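Long-range contacts in uncharacterized protein (Bacteroides caccae, PDB 3NO2), which is of unknown function but folds as a six-bladed beta-propeller with a region resembling the Mal s 1 allergenic protein family: residues G88-A93 against V104-E109; Q126-N131 against P141-S146; K240-Q245 against N260-F265. All coordinates share one frame; numbering follows the deposited sequence.

Contact 1: residues G88-A93 against V104-E109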
loop_
_atom_site.group_PDB
_atom_site.type_symbol
_atom_site.label_atom_id
_atom_site.label_comp_id
_atom_site.label_asym_id
_atom_site.label_seq_id
_atom_site.Cartn_x
_atom_site.Cartn_y
_atom_site.Cartn_z
ATOM N N GLY A 88 5.667 -4.438 -15.576
ATOM C CA GLY A 88 6.657 -5.254 -14.943
ATOM C C GLY A 88 7.808 -4.498 -14.264
ATOM O O GLY A 88 8.570 -5.093 -13.507
ATOM N N ASN A 89 7.892 -3.199 -14.509
ATOM C CA ASN A 89 8.901 -2.403 -13.829
ATOM C C ASN A 89 8.459 -2.056 -12.410
ATOM O O ASN A 89 7.272 -2.098 -12.104
ATOM C CB ASN A 89 9.213 -1.148 -14.638
ATOM C CG ASN A 89 9.869 -1.485 -15.968
ATOM O OD1 ASN A 89 10.762 -2.327 -16.008
ATOM N ND2 ASN A 89 9.439 -0.802 -17.017
ATOM N N ALA A 90 9.405 -1.732 -11.554
ATOM C CA ALA A 90 9.100 -1.284 -10.195
ATOM C C ALA A 90 8.899 0.205 -10.143
ATOM O O ALA A 90 9.511 0.955 -10.928
ATOM C CB ALA A 90 10.250 -1.646 -9.236
ATOM N N LEU A 91 8.019 0.638 -9.246
ATOM C CA LEU A 91 7.803 2.043 -8.925
ATOM C C LEU A 91 8.142 2.134 -7.437
ATOM O O LEU A 91 7.583 1.387 -6.593
ATOM C CB LEU A 91 6.347 2.471 -9.158
ATOM C CG LEU A 91 5.979 3.941 -8.891
ATOM C CD1 LEU A 91 6.462 4.865 -10.006
ATOM C CD2 LEU A 91 4.468 4.126 -8.706
ATOM N N VAL A 92 9.073 3.024 -7.087
ATOM C CA VAL A 92 9.377 3.324 -5.687
ATOM C C VAL A 92 9.321 4.818 -5.475
ATOM O O VAL A 92 9.443 5.596 -6.421
ATOM C CB VAL A 92 10.719 2.756 -5.252
ATOM C CG1 VAL A 92 10.774 1.210 -5.418
ATOM C CG2 VAL A 92 11.909 3.446 -5.968
ATOM N N ALA A 93 9.177 5.289 -4.250
ATOM C CA ALA A 93 9.108 6.720 -3.995
ATOM C C ALA A 93 9.442 7.042 -2.546
ATOM O O ALA A 93 9.067 6.284 -1.651
ATOM C CB ALA A 93 7.713 7.323 -4.358
ATOM N N VAL A 104 12.054 1.724 -11.934
ATOM C CA VAL A 104 13.312 0.981 -11.810
ATOM C C VAL A 104 13.126 -0.373 -12.487
ATOM O O VAL A 104 12.061 -0.994 -12.376
ATOM C CB VAL A 104 13.687 0.752 -10.326
ATOM C CG1 VAL A 104 15.010 0.023 -10.140
ATOM C CG2 VAL A 104 13.702 2.133 -9.578
ATOM N N ASN A 105 14.113 -0.837 -13.242
ATOM C CA ASN A 105 14.014 -2.156 -13.848
ATOM C C ASN A 105 14.457 -3.236 -12.884
ATOM O O ASN A 105 14.873 -2.936 -11.749
ATOM C CB ASN A 105 14.741 -2.210 -15.227
ATOM C CG ASN A 105 16.207 -2.090 -15.131
ATOM O OD1 ASN A 105 16.846 -2.214 -14.074
ATOM N ND2 ASN A 105 16.831 -1.794 -16.316
HETATM N N MSE A 106 14.449 -4.496 -13.329
HETATM C CA MSE A 106 14.794 -5.619 -12.449
HETATM C C MSE A 106 16.250 -5.679 -12.070
HETATM O O MSE A 106 16.637 -6.386 -11.132
HETATM C CB MSE A 106 14.382 -6.948 -13.076
HETATM C CG MSE A 106 12.891 -7.095 -13.237
HETATM SE SE MSE A 106 11.848 -6.857 -11.598
HETATM C CE MSE A 106 11.289 -4.953 -11.753
ATOM N N LYS A 107 17.068 -4.947 -12.803
ATOM C CA LYS A 107 18.499 -4.787 -12.475
ATOM C C LYS A 107 18.788 -3.670 -11.481
ATOM O O LYS A 107 19.942 -3.439 -11.128
ATOM C CB LYS A 107 19.293 -4.537 -13.766
ATOM C CG LYS A 107 19.444 -5.772 -14.626
ATOM C CD LYS A 107 20.253 -5.521 -15.903
ATOM C CE LYS A 107 20.452 -6.851 -16.647
ATOM N NZ LYS A 107 21.009 -6.727 -18.037
ATOM N N GLY A 108 17.765 -2.928 -11.068
ATOM C CA GLY A 108 17.944 -1.780 -10.205
ATOM C C GLY A 108 18.364 -0.481 -10.878
ATOM O O GLY A 108 18.756 0.460 -10.191
ATOM N N GLU A 109 18.250 -0.416 -12.199
ATOM C CA GLU A 109 18.583 0.802 -12.930
ATOM C C GLU A 109 17.373 1.708 -12.990
ATOM O O GLU A 109 16.262 1.241 -13.214
ATOM C CB GLU A 109 18.983 0.475 -14.359
ATOM C CG GLU A 109 20.246 -0.387 -14.424
ATOM C CD GLU A 109 20.558 -0.883 -15.817
ATOM O OE1 GLU A 109 19.677 -1.124 -16.675
ATOM O OE2 GLU A 109 21.762 -1.043 -16.058
HETATM O O HOH W 1 11.887 -4.454 -15.270
#
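Ala90 and Val104 face each other as a hydrogen-bonded antiparallel pair, and two backbone bonds join them. Ala90 N donates to Val104 O at 2.9 Å. Val104 N donates to Ala90 O at 2.8 Å. The pair sits in a four-stranded propeller blade, between its second strand, 90-95, and its third, 99-104. The same ladder continues where Val92 bonds with Leu102.

Apolar contacts follow from this pairing. Ala90 CB lies 4.3 Å from Val104 CB, on the same face of the sheet. Val92 CG2 meets Val104 CG2 at 4.2 Å and extends this patch. Ile84 and Met79 of strand 78-84 pack against Ala90 and Val92. The selenomethionine at Met106 brings its CE close to Ala90 in the given conformer. A second conformer exists, and this touch is therefore doubtful.

Asn89 supplies the polar side chain that reaches across to the second segment. Its CB rests 3.6 Å from Val104 O, and its OD1 comes near CB of Asn105. The two amide planes are turned 49° apart. Water 1 lies between Asn89 OD1 and Met106 N, but its bond to the latter is weak.

Further polar bonds shape the type I turn from Asn105 to Gly108. Asn105 CG stands between the backbone N and the carbonyl carbon (chi1 68°). Its OD1 accepts from Glu109 N at 3.0 Å, with the donor 41° out of the amide plane. Its ND2 lies 2.9 Å from Glu109 OE1 and meets the anti side of the carboxylate.

The strands are thus joined by main chain and small apolar groups. The Asn105 amide serves the turn instead, and its N-H bond to Glu109 OE1 would be expected to favour the ionised carboxylate.

Contact 2: residues Q126-N131 against P141-S146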
loop_
_atom_site.group_PDB
_atom_site.type_symbol
_atom_site.label_atom_id
_atom_site.label_comp_id
_atom_site.label_asym_id
_atom_site.label_seq_id
_atom_site.Cartn_x
_atom_site.Cartn_y
_atom_site.Cartn_z
ATOM N N GLN A 126 3.672 13.089 4.547
ATOM C CA GLN A 126 3.405 13.142 3.108
ATOM C C GLN A 126 2.614 11.910 2.673
ATOM O O GLN A 126 1.424 11.798 2.970
ATOM C CB GLN A 126 4.687 13.365 2.304
ATOM C CG GLN A 126 5.328 14.732 2.623
ATOM C CD GLN A 126 6.665 14.946 1.950
ATOM O OE1 GLN A 126 7.093 14.156 1.106
ATOM N NE2 GLN A 126 7.367 16.023 2.337
ATOM N N PHE A 127 3.242 10.949 1.995
ATOM C CA PHE A 127 2.514 9.839 1.402
ATOM C C PHE A 127 3.019 8.501 1.890
ATOM O O PHE A 127 4.083 8.355 2.523
ATOM C CB PHE A 127 2.581 9.894 -0.119
ATOM C CG PHE A 127 3.979 9.946 -0.675
ATOM C CD1 PHE A 127 4.750 8.798 -0.826
ATOM C CD2 PHE A 127 4.550 11.176 -1.002
ATOM C CE1 PHE A 127 6.048 8.890 -1.377
ATOM C CE2 PHE A 127 5.815 11.237 -1.549
ATOM C CZ PHE A 127 6.525 10.101 -1.718
ATOM N N ARG A 128 2.230 7.463 1.562
ATOM C CA ARG A 128 2.645 6.080 1.708
ATOM C C ARG A 128 2.728 5.465 0.311
ATOM O O ARG A 128 3.849 5.409 -0.251
ATOM C CB ARG A 128 1.757 5.324 2.687
ATOM C CG ARG A 128 1.849 5.893 4.091
ATOM C CD ARG A 128 3.213 5.668 4.742
ATOM N NE ARG A 128 3.283 6.269 6.081
ATOM C CZ ARG A 128 3.577 7.518 6.359
ATOM N NH1 ARG A 128 3.910 8.366 5.417
ATOM N NH2 ARG A 128 3.457 7.943 7.617
ATOM N N GLN A 129 1.621 5.048 -0.312
ATOM C CA GLN A 129 1.661 4.315 -1.576
ATOM C C GLN A 129 1.176 5.176 -2.751
ATOM O O GLN A 129 -0.023 5.348 -2.961
ATOM C CB GLN A 129 0.775 3.068 -1.497
ATOM C CG GLN A 129 1.100 2.144 -0.343
ATOM C CD GLN A 129 0.517 0.739 -0.543
ATOM O OE1 GLN A 129 -0.407 0.527 -1.339
ATOM N NE2 GLN A 129 1.030 -0.243 0.197
ATOM N N ILE A 130 2.113 5.688 -3.518
ATOM C CA ILE A 130 1.863 6.339 -4.787
ATOM C C ILE A 130 1.522 5.270 -5.831
ATOM O O ILE A 130 1.946 4.126 -5.722
ATOM C CB ILE A 130 3.085 7.174 -5.183
ATOM C CG1 ILE A 130 3.248 8.354 -4.224
ATOM C CG2 ILE A 130 3.003 7.655 -6.644
ATOM C CD1 ILE A 130 4.492 9.262 -4.487
ATOM N N ASN A 131 0.715 5.629 -6.810
ATOM C CA ASN A 131 0.332 4.760 -7.912
ATOM C C ASN A 131 0.440 5.564 -9.231
ATOM O O ASN A 131 0.669 6.756 -9.228
ATOM C CB ASN A 131 -1.083 4.183 -7.665
ATOM C CG ASN A 131 -1.294 2.843 -8.325
ATOM O OD1 ASN A 131 -0.529 2.411 -9.188
ATOM N ND2 ASN A 131 -2.305 2.136 -7.842
ATOM N N PRO A 141 -1.509 10.200 -2.648
ATOM C CA PRO A 141 -2.351 10.504 -1.499
ATOM C C PRO A 141 -1.504 11.127 -0.397
ATOM O O PRO A 141 -0.379 10.661 -0.152
ATOM C CB PRO A 141 -2.907 9.142 -1.049
ATOM C CG PRO A 141 -2.295 8.107 -2.014
ATOM C CD PRO A 141 -1.100 8.795 -2.638
ATOM N N LEU A 142 -2.006 12.152 0.282
ATOM C CA LEU A 142 -1.229 12.867 1.302
ATOM C C LEU A 142 -1.956 12.939 2.613
ATOM O O LEU A 142 -3.123 13.304 2.680
ATOM C CB LEU A 142 -0.885 14.285 0.836
ATOM C CG LEU A 142 0.007 14.365 -0.414
ATOM C CD1 LEU A 142 0.012 15.840 -0.950
ATOM C CD2 LEU A 142 1.434 13.881 -0.146
ATOM N N PHE A 143 -1.239 12.577 3.671
ATOM C CA PHE A 143 -1.764 12.570 5.031
ATOM C C PHE A 143 -2.107 13.973 5.532
ATOM O O PHE A 143 -3.238 14.241 5.928
ATOM C CB PHE A 143 -0.760 12.000 6.028
ATOM C CG PHE A 143 -0.643 10.484 6.109
ATOM C CD1 PHE A 143 -1.047 9.621 5.125
ATOM C CD2 PHE A 143 -0.098 9.949 7.266
ATOM C CE1 PHE A 143 -0.892 8.238 5.311
ATOM C CE2 PHE A 143 0.064 8.585 7.425
ATOM C CZ PHE A 143 -0.311 7.747 6.430
ATOM N N ALA A 144 -1.127 14.872 5.557
ATOM C CA ALA A 144 -1.276 16.113 6.324
ATOM C C ALA A 144 -2.488 16.890 5.825
ATOM O O ALA A 144 -3.233 17.458 6.631
ATOM C CB ALA A 144 -0.035 17.007 6.201
ATOM N N THR A 145 -2.688 16.934 4.507
ATOM C CA THR A 145 -3.668 17.776 3.807
ATOM C C THR A 145 -4.883 16.958 3.349
ATOM O O THR A 145 -5.790 17.531 2.709
ATOM C CB THR A 145 -3.018 18.462 2.634
ATOM O OG1 THR A 145 -2.398 17.430 1.815
ATOM C CG2 THR A 145 -1.897 19.395 3.075
ATOM N N SER A 146 -4.978 15.679 3.702
ATOM C CA SER A 146 -6.096 14.807 3.353
ATOM C C SER A 146 -6.537 14.938 1.912
ATOM O O SER A 146 -7.689 15.296 1.667
ATOM C CB SER A 146 -7.323 15.085 4.237
ATOM O OG SER A 146 -6.950 15.065 5.602
HETATM O O HOH W 2 -0.376 8.143 0.895
#
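Phe143 overlaps one face of the Arg128 guanidinium with the CE2 side of its ring. This happens in a beta-propeller, where residues 126-131 lead from strand 110-116 of one blade into strand 131-132, the first of the next. Residues 141-146 leave strand 138-142, the second strand of that next blade.

Phe143 CE2 is 3.5 Å from Arg128 NH2, offset toward the rim of the guanidinium. The two planes are tilted 37° apart. Arg128 CG also touches Phe143 CZ, at 3.7 Å. The arginine chain bends at CD (chi2 -68°), and the guanidinium doubles back: NH1 donates to Phe127 O at 2.9 Å. NH2 bonds with His124 O and with a bound citrate, probably from the crystallisation liquor. The charged group is thus held by main-chain oxygens while its face meets the ring.

Gln126 O ties the backbones together. It accepts from Phe143 N at 2.9 Å, in a nearly straight bond of 171° that lies in the carbonyl plane. It also takes a CA-H contact from Leu142 CA, at 3.3 Å. The Gln126 side chain turns away to Ser99, Gly96 and Ile120.

Apolar groups meet beside it. Leu142 CD2 sits at the edge of the Phe127 ring. Ile130 CD1 stands 3.4 Å above the centre of one Phe127 ring face.

Pro141 CD and CG lie near Gln129 O. Beside the bond from Phe143 N to Gln126 O, Arg128 N and Pro141 O are joined through water 2, which accepts from Arg128 N at 2.8 Å and donates to Pro141 O at 2.7 Å.

Contact 3: residues K240-Q245 against N260-F265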
loop_
_atom_site.group_PDB
_atom_site.type_symbol
_atom_site.label_atom_id
_atom_site.label_comp_id
_atom_site.label_asym_id
_atom_site.label_seq_id
_atom_site.Cartn_x
_atom_site.Cartn_y
_atom_site.Cartn_z
ATOM N N LYS A 240 -7.649 -4.884 22.745
ATOM C CA LYS A 240 -8.536 -5.458 23.753
ATOM C C LYS A 240 -9.568 -6.401 23.126
ATOM O O LYS A 240 -10.257 -7.152 23.855
ATOM C CB LYS A 240 -9.259 -4.336 24.499
ATOM C CG LYS A 240 -8.283 -3.374 25.185
ATOM C CD LYS A 240 -9.026 -2.328 25.993
ATOM C CE LYS A 240 -8.033 -1.464 26.778
ATOM N NZ LYS A 240 -8.688 -0.268 27.384
ATOM N N GLY A 241 -9.687 -6.339 21.791
ATOM C CA GLY A 241 -10.641 -7.163 21.044
ATOM C C GLY A 241 -9.958 -8.085 20.052
ATOM O O GLY A 241 -8.726 -8.194 20.017
ATOM N N LYS A 242 -10.782 -8.795 19.289
ATOM C CA LYS A 242 -10.335 -9.692 18.184
ATOM C C LYS A 242 -10.867 -9.115 16.871
ATOM O O LYS A 242 -11.856 -9.570 16.271
ATOM C CB LYS A 242 -10.785 -11.135 18.410
ATOM C CG LYS A 242 -10.167 -11.736 19.677
ATOM C CD LYS A 242 -10.844 -13.041 20.050
ATOM C CE LYS A 242 -10.443 -13.488 21.463
ATOM N NZ LYS A 242 -9.000 -13.781 21.509
ATOM N N HIS A 243 -10.155 -8.069 16.441
ATOM C CA HIS A 243 -10.427 -7.383 15.197
ATOM C C HIS A 243 -9.434 -7.848 14.149
ATOM O O HIS A 243 -8.241 -7.889 14.414
ATOM C CB HIS A 243 -10.273 -5.887 15.392
ATOM C CG HIS A 243 -11.179 -5.352 16.447
ATOM N ND1 HIS A 243 -12.527 -5.238 16.244
ATOM C CD2 HIS A 243 -10.938 -4.974 17.725
ATOM C CE1 HIS A 243 -13.090 -4.770 17.353
ATOM N NE2 HIS A 243 -12.147 -4.598 18.257
ATOM N N PRO A 244 -9.922 -8.293 12.999
ATOM C CA PRO A 244 -9.007 -8.875 12.024
ATOM C C PRO A 244 -7.969 -7.899 11.485
ATOM O O PRO A 244 -8.250 -6.719 11.227
ATOM C CB PRO A 244 -9.926 -9.329 10.892
ATOM C CG PRO A 244 -11.160 -8.474 11.027
ATOM C CD PRO A 244 -11.321 -8.278 12.515
ATOM N N GLN A 245 -6.758 -8.416 11.322
ATOM C CA GLN A 245 -5.702 -7.681 10.681
ATOM C C GLN A 245 -5.938 -7.470 9.199
ATOM O O GLN A 245 -5.484 -6.469 8.600
ATOM C CB GLN A 245 -4.354 -8.358 10.862
ATOM C CG GLN A 245 -3.780 -8.406 12.265
ATOM C CD GLN A 245 -4.561 -9.261 13.232
ATOM O OE1 GLN A 245 -4.964 -10.377 12.864
ATOM N NE2 GLN A 245 -4.806 -8.764 14.454
ATOM N N ASN A 260 -7.146 -13.037 11.852
ATOM C CA ASN A 260 -7.602 -12.446 13.098
ATOM C C ASN A 260 -6.867 -13.125 14.254
ATOM O O ASN A 260 -7.402 -14.020 14.936
ATOM C CB ASN A 260 -9.131 -12.598 13.233
ATOM C CG ASN A 260 -9.712 -11.761 14.353
ATOM O OD1 ASN A 260 -8.988 -11.182 15.171
ATOM N ND2 ASN A 260 -11.033 -11.646 14.372
ATOM N N ASP A 261 -5.633 -12.703 14.487
ATOM C CA ASP A 261 -4.788 -13.266 15.541
ATOM C C ASP A 261 -3.608 -12.304 15.691
ATOM O O ASP A 261 -2.688 -12.307 14.909
ATOM C CB ASP A 261 -4.348 -14.665 15.192
ATOM C CG ASP A 261 -3.658 -15.357 16.360
ATOM O OD1 ASP A 261 -3.027 -14.633 17.152
ATOM O OD2 ASP A 261 -3.699 -16.604 16.458
ATOM N N LYS A 262 -3.730 -11.452 16.716
ATOM C CA LYS A 262 -2.769 -10.388 16.922
ATOM C C LYS A 262 -1.462 -10.887 17.521
ATOM O O LYS A 262 -0.530 -10.102 17.631
ATOM C CB LYS A 262 -3.384 -9.275 17.821
ATOM C CG LYS A 262 -3.583 -9.681 19.285
ATOM C CD LYS A 262 -4.435 -8.634 20.062
ATOM C CE LYS A 262 -5.161 -9.278 21.244
ATOM N NZ LYS A 262 -6.491 -9.909 20.857
ATOM N N VAL A 263 -1.391 -12.160 17.922
ATOM C CA VAL A 263 -0.138 -12.791 18.360
ATOM C C VAL A 263 0.571 -13.445 17.180
ATOM O O VAL A 263 1.785 -13.298 16.946
ATOM C CB VAL A 263 -0.417 -13.811 19.503
ATOM C CG1 VAL A 263 0.860 -14.542 19.877
ATOM C CG2 VAL A 263 -1.012 -13.090 20.746
ATOM N N LYS A 264 -0.206 -14.159 16.360
ATOM C CA LYS A 264 0.333 -14.871 15.238
ATOM C C LYS A 264 0.757 -13.928 14.129
ATOM O O LYS A 264 1.724 -14.206 13.449
ATOM C CB LYS A 264 -0.740 -15.847 14.719
ATOM C CG LYS A 264 -0.349 -16.833 13.674
ATOM C CD LYS A 264 -1.556 -17.755 13.357
ATOM C CE LYS A 264 -1.267 -18.776 12.302
ATOM N NZ LYS A 264 -2.524 -19.526 11.859
ATOM N N PHE A 265 -0.040 -12.877 13.875
ATOM C CA PHE A 265 0.205 -11.957 12.782
ATOM C C PHE A 265 0.564 -10.577 13.369
ATOM O O PHE A 265 -0.093 -10.099 14.287
ATOM C CB PHE A 265 -1.054 -11.812 11.894
ATOM C CG PHE A 265 -1.593 -13.131 11.393
ATOM C CD1 PHE A 265 -0.843 -13.926 10.538
ATOM C CD2 PHE A 265 -2.809 -13.597 11.825
ATOM C CE1 PHE A 265 -1.311 -15.172 10.137
ATOM C CE2 PHE A 265 -3.303 -14.822 11.396
ATOM C CZ PHE A 265 -2.553 -15.590 10.549
HETATM O O HOH W 3 -6.914 -9.756 16.422
#
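Asn260 packs against Pro244 and Lys242 in the tight part of the contact. Here the loop between strands 226-231 and 246-249 meets that after strand 255-259 in one propeller blade. CG of Asn260 is anti to the backbone N (chi1 -168°), which places it beside Lys242 O and Pro244 N. Asn260 CB lies 3.9 Å from Pro244 CA. Asn260 ND2 donates to Lys242 O at 2.9 Å, from well above the carbonyl plane. Gln258 OE1 is a second partner for ND2. Buried Gln245 reaches back, and its OE1 accepts from Asp261 N at 2.9 Å in a bond of 167°. Water 3 joins Gln245 NE2 and Asn260 OD1.

The outer side is looser. Lys262 crosses it with a long chain, and its NZ donates to Gly241 O at 2.9 Å. Lys242 is exposed there too, with its NZ 4.7 Å from that of Lys262. Asp261 turns away from the other segment. Its OD1 accepts from Val263 N, an Asx turn, and Lys264 N, an Asx motif.

Neutral amides therefore satisfy main-chain groups on the inner side. On the outer side a lysine ammonium bonds to a main-chain oxygen, and the nearby like charge may favour its loss of a proton.

Contact 2 is the buried one, its centre about 11 Å from the centre of the chain. Contacts 1 and 3 are partly buried and lie farther out, on opposite sides of that centre. Contacts 1 and 2 are neighbours: Ala93 CB packs 3.8 Å from Phe127 CE1, which joins one blade to the next. Contact 3 is separate, its nearest atoms about 12 Å from contact 2. It brings together loops flanking the last two strands of the sixth blade. Chemistry follows place. Contact 1 is regular strand pairing. Contact 2 mixes aromatic, guanidinium and water-bridged contacts. Contact 3 relies on side-chain amides and a lysine bonded to main chain, with no strand ladder.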